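Local coordinates for tudor and KH domain-containing protein homolog (Bombyx mori, PDB 5VQH) that uses its Tudor domain to bind the symmetrically methylated Piwi proteins Siwi and Ago3 in primary piRNA biogenesis, repressing transposons in the germline, at residues Ala29-Ser32 / Pro33-Trp37; Gln171-Glu174 / Arg175-Leu179. All blocks are in the same frame, centred on the assembly; numbering follows the deposited sequence.

Both contacts are local, one within the beta hairpin of strands 23-30 and 35-40, the other within helix 170-179. They meet where the helix packs on one side of the hairpin: F36 CD2 and F176 CZ are 3.6 Å apart. The centre of contact 1 lies about 8 Å from the centre of the chain, that of contact 2 about 16 Å; both are partly buried, contact 1 with more buried residues (5 of 9 against 2 of 8). In 29-37, cross-strand backbone bonds combine with apolar packing and a type I turn whose S34 N is held by S32 OG; in 171-179, backbone bonds along the helix accompany charged residues, while F176 turns toward the hairpin.

Contact 1: Ala29-Ser32 / Pro33-Trp37; sequences AVSS and PSRFW
S31 and S32 both face R35 across this Tudor-domain hairpin, a classic beta bulge in which R35 O accepts two backbone bonds. S31 N lies nearly in line with that carbonyl, 3.0 Å from R35 O, whereas S32 N approaches from above the carbonyl plane, 36° out of it. A type I turn runs from S32 to R35, closed by R35 N to S32 O at 2.7 Å. S32 OG sits between its backbone N and carbonyl carbon (chi1 83°), which brings it 2.9 Å from S34 N, while D166 OD2 supplies a second hydrogen bond. Replacing S32 by an alanine would probably leave S34 N without this acceptor, D166 without its hydroxyl mate, and the turn less firmly fixed. Packing is closer among buried A29, F36 and W37: W37 N bonds A29 O with an N-H...O angle of 165°, F36 CB lies 3.3 Å from A29 O, and A29 CB meets W37 CE3 at 4.0 Å. The A29 side chain is about 5 Å from the bound dimethylarginine. The solvent side is looser: exposed R35 has W37 CZ2 3.7 Å above its guanidinium plane, offset toward the rim, with NH2 in the indole plane, and a water takes the R35 NE hydrogen at 3.3 Å. On the other face, V30 touches helix 170-179 and F36 packs against strands 142-146 and 207-217, with F176 meeting the F36 ring edge-to-face.

Contact 2: Gln171-Glu174 / Arg175-Leu179; sequences QAVE and RFEEL
V173 and E177, like E174 and E178, meet one turn apart in a local contact along helix 170-179, which lies between the hairpin of strands 23-30 and 35-40 and the C-terminal helix 225-231. Successive i to i+4 backbone bonds support this reading: F176 N reaches A172 O at 2.9 Å with an N-H...O angle of 163°, and E177 N reaches V173 O at 3.0 Å. The next bond, E178 N to E174 O, is weak. V173 and E177 run side by side in the same direction, V173 CG1 lying 3.8 Å from E177 OE2, and E177 CG lies 3.3 Å from V173 O.

Two acidic side chains come close. E174 OE2 and E178 OE2 are 3.0 Å apart with carboxylate planes 54° apart; two acceptors so close would probably repel unless one is protonated, though neighbouring molecules in the crystal also touch both residues and may influence the approach. The other oxygen of E178 is compensated: R175 NH1 donates to E178 OE1 at 3.1 Å, in the guanidinium plane and on the anti lone pair of the carboxylate. Because R175 bends at CG (chi2 82°), its guanidinium turns along the helix toward E178 and lays one face over L179 CD2. R175 NE makes a second salt bridge, to E232, tying the helix to the chain beyond 225-231.

F176 marks the apolar side, its ring projecting toward V30 and V225. The arrangement is that of a broadly amphipathic alpha-helix within an extended Tudor domain: largely apolar where A172, F176 and L179 face the fold, charged where E174, R175 and E178 line the other side, with E177 at the border against V30.

Contact 1: Ala29-Ser32 / Pro33-Trp37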
# COMPACT_ATOMS: atom_id res chain seq x y z
N ALA A 29 3.60 -3.10 -1.22
CA ALA A 29 2.62 -3.74 -2.07
C ALA A 29 2.73 -3.19 -3.46
O ALA A 29 3.19 -2.05 -3.65
CB ALA A 29 1.22 -3.49 -1.54
N VAL A 30 2.29 -4.00 -4.42
CA VAL A 30 2.33 -3.63 -5.83
C VAL A 30 1.00 -4.00 -6.41
O VAL A 30 0.46 -5.02 -6.09
CB VAL A 30 3.38 -4.41 -6.63
CG1 VAL A 30 3.27 -4.07 -8.10
CG2 VAL A 30 4.81 -4.11 -6.15
N SER A 31 0.49 -3.13 -7.25
CA SER A 31 -0.62 -3.46 -8.13
C SER A 31 -0.00 -3.55 -9.53
O SER A 31 -0.17 -4.54 -10.22
CB SER A 31 -1.71 -2.38 -8.02
OG SER A 31 -2.57 -2.43 -9.12
N SER A 32 0.77 -2.54 -9.90
CA SER A 32 1.54 -2.54 -11.12
C SER A 32 2.56 -1.43 -11.01
O SER A 32 2.46 -0.61 -10.12
CB SER A 32 0.64 -2.18 -12.30
OG SER A 32 0.49 -0.78 -12.40
N PRO A 33 3.47 -1.32 -11.96
CA PRO A 33 4.46 -0.25 -11.93
C PRO A 33 3.88 1.15 -11.96
O PRO A 33 4.56 2.14 -11.62
CB PRO A 33 5.22 -0.45 -13.21
CG PRO A 33 5.07 -1.90 -13.49
CD PRO A 33 3.68 -2.22 -13.09
N SER A 34 2.63 1.25 -12.40
CA SER A 34 1.93 2.51 -12.37
C SER A 34 1.30 2.81 -11.01
O SER A 34 0.79 3.87 -10.83
CB SER A 34 0.88 2.53 -13.49
OG SER A 34 1.53 2.49 -14.76
N ARG A 35 1.34 1.87 -10.08
CA ARG A 35 0.59 1.97 -8.85
C ARG A 35 1.12 0.98 -7.83
O ARG A 35 0.75 -0.21 -7.84
CB ARG A 35 -0.88 1.68 -9.10
CG ARG A 35 -1.85 2.18 -8.03
CD ARG A 35 -3.29 1.96 -8.50
NE ARG A 35 -4.22 1.62 -7.42
CZ ARG A 35 -4.88 2.51 -6.68
NH1 ARG A 35 -4.71 3.82 -6.87
NH2 ARG A 35 -5.72 2.08 -5.73
N PHE A 36 1.97 1.48 -6.94
CA PHE A 36 2.49 0.69 -5.84
C PHE A 36 2.64 1.53 -4.58
O PHE A 36 2.41 2.73 -4.61
CB PHE A 36 3.78 -0.01 -6.24
CG PHE A 36 4.86 0.89 -6.64
CD1 PHE A 36 5.85 1.23 -5.74
CD2 PHE A 36 4.93 1.37 -7.94
CE1 PHE A 36 6.88 2.07 -6.10
CE2 PHE A 36 5.95 2.24 -8.33
CZ PHE A 36 6.93 2.59 -7.39
N TRP A 37 3.00 0.88 -3.48
CA TRP A 37 3.06 1.49 -2.18
C TRP A 37 4.44 1.29 -1.53
O TRP A 37 5.02 0.22 -1.57
CB TRP A 37 1.89 0.95 -1.32
CG TRP A 37 0.52 1.47 -1.85
CD1 TRP A 37 -0.12 2.62 -1.48
CD2 TRP A 37 -0.32 0.86 -2.83
NE1 TRP A 37 -1.28 2.76 -2.19
CE2 TRP A 37 -1.42 1.70 -3.02
CE3 TRP A 37 -0.25 -0.32 -3.55
CZ2 TRP A 37 -2.43 1.39 -3.91
CZ3 TRP A 37 -1.24 -0.61 -4.44
CH2 TRP A 37 -2.32 0.21 -4.61
O HOH W 1 -5.17 -1.47 -7.05

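Contact 2: Gln171-Glu174 / Arg175-Leu179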
# COMPACT_ATOMS: atom_id res chain seq x y z
N GLN A 171 3.29 -10.27 -16.68
CA GLN A 171 4.64 -10.69 -16.39
C GLN A 171 5.62 -9.55 -16.19
O GLN A 171 6.69 -9.76 -15.62
CB GLN A 171 5.17 -11.56 -17.53
CG GLN A 171 4.47 -12.88 -17.63
CD GLN A 171 4.35 -13.57 -16.28
OE1 GLN A 171 5.32 -13.65 -15.50
NE2 GLN A 171 3.16 -14.06 -15.98
N ALA A 172 5.27 -8.38 -16.74
CA ALA A 172 5.92 -7.12 -16.43
C ALA A 172 5.70 -6.85 -14.96
O ALA A 172 6.66 -6.62 -14.23
CB ALA A 172 5.34 -5.98 -17.26
N VAL A 173 4.44 -6.91 -14.53
CA VAL A 173 4.08 -6.69 -13.15
C VAL A 173 4.81 -7.69 -12.31
O VAL A 173 5.35 -7.34 -11.26
CB VAL A 173 2.59 -6.84 -12.90
CG1 VAL A 173 2.28 -6.62 -11.43
CG2 VAL A 173 1.80 -5.84 -13.73
N GLU A 174 4.85 -8.94 -12.75
CA GLU A 174 5.51 -10.00 -11.98
C GLU A 174 7.00 -9.72 -11.73
O GLU A 174 7.54 -9.91 -10.64
CB GLU A 174 5.36 -11.32 -12.73
CG GLU A 174 6.05 -12.50 -12.06
CD GLU A 174 5.74 -12.60 -10.58
OE1 GLU A 174 4.59 -12.31 -10.18
OE2 GLU A 174 6.66 -12.99 -9.82
N ARG A 175 7.65 -9.26 -12.78
CA ARG A 175 9.07 -9.01 -12.77
C ARG A 175 9.40 -7.78 -11.90
O ARG A 175 10.42 -7.75 -11.17
CB ARG A 175 9.49 -8.85 -14.23
CG ARG A 175 10.96 -8.67 -14.43
CD ARG A 175 11.73 -9.96 -14.43
NE ARG A 175 13.13 -9.56 -14.44
CZ ARG A 175 14.03 -9.90 -13.53
NH1 ARG A 175 13.72 -10.73 -12.51
NH2 ARG A 175 15.27 -9.45 -13.66
N PHE A 176 8.51 -6.80 -11.95
CA PHE A 176 8.58 -5.67 -11.08
C PHE A 176 8.43 -6.12 -9.64
O PHE A 176 9.07 -5.55 -8.76
CB PHE A 176 7.50 -4.64 -11.45
CG PHE A 176 7.48 -3.39 -10.58
CD1 PHE A 176 8.56 -2.52 -10.55
CD2 PHE A 176 6.34 -3.05 -9.83
CE1 PHE A 176 8.53 -1.37 -9.77
CE2 PHE A 176 6.29 -1.88 -9.06
CZ PHE A 176 7.40 -1.05 -9.02
N GLU A 177 7.62 -7.14 -9.37
CA GLU A 177 7.53 -7.64 -8.01
C GLU A 177 8.81 -8.36 -7.60
O GLU A 177 9.14 -8.41 -6.43
CB GLU A 177 6.33 -8.55 -7.82
CG GLU A 177 4.99 -7.86 -8.06
CD GLU A 177 3.80 -8.73 -7.66
OE1 GLU A 177 3.97 -9.66 -6.86
OE2 GLU A 177 2.68 -8.48 -8.13
N GLU A 178 9.52 -8.94 -8.55
CA GLU A 178 10.75 -9.68 -8.21
C GLU A 178 11.84 -8.66 -7.96
O GLU A 178 12.54 -8.74 -6.96
CB GLU A 178 11.18 -10.65 -9.31
CG GLU A 178 10.36 -11.94 -9.37
CD GLU A 178 10.33 -12.61 -10.78
OE1 GLU A 178 11.28 -12.44 -11.59
OE2 GLU A 178 9.33 -13.31 -11.10
N LEU A 179 11.96 -7.69 -8.87
CA LEU A 179 13.03 -6.71 -8.77
C LEU A 179 12.93 -5.89 -7.49
O LEU A 179 13.95 -5.61 -6.86
CB LEU A 179 13.02 -5.76 -9.97
CG LEU A 179 13.31 -6.39 -11.32
CD1 LEU A 179 13.02 -5.40 -12.43
CD2 LEU A 179 14.75 -6.85 -11.35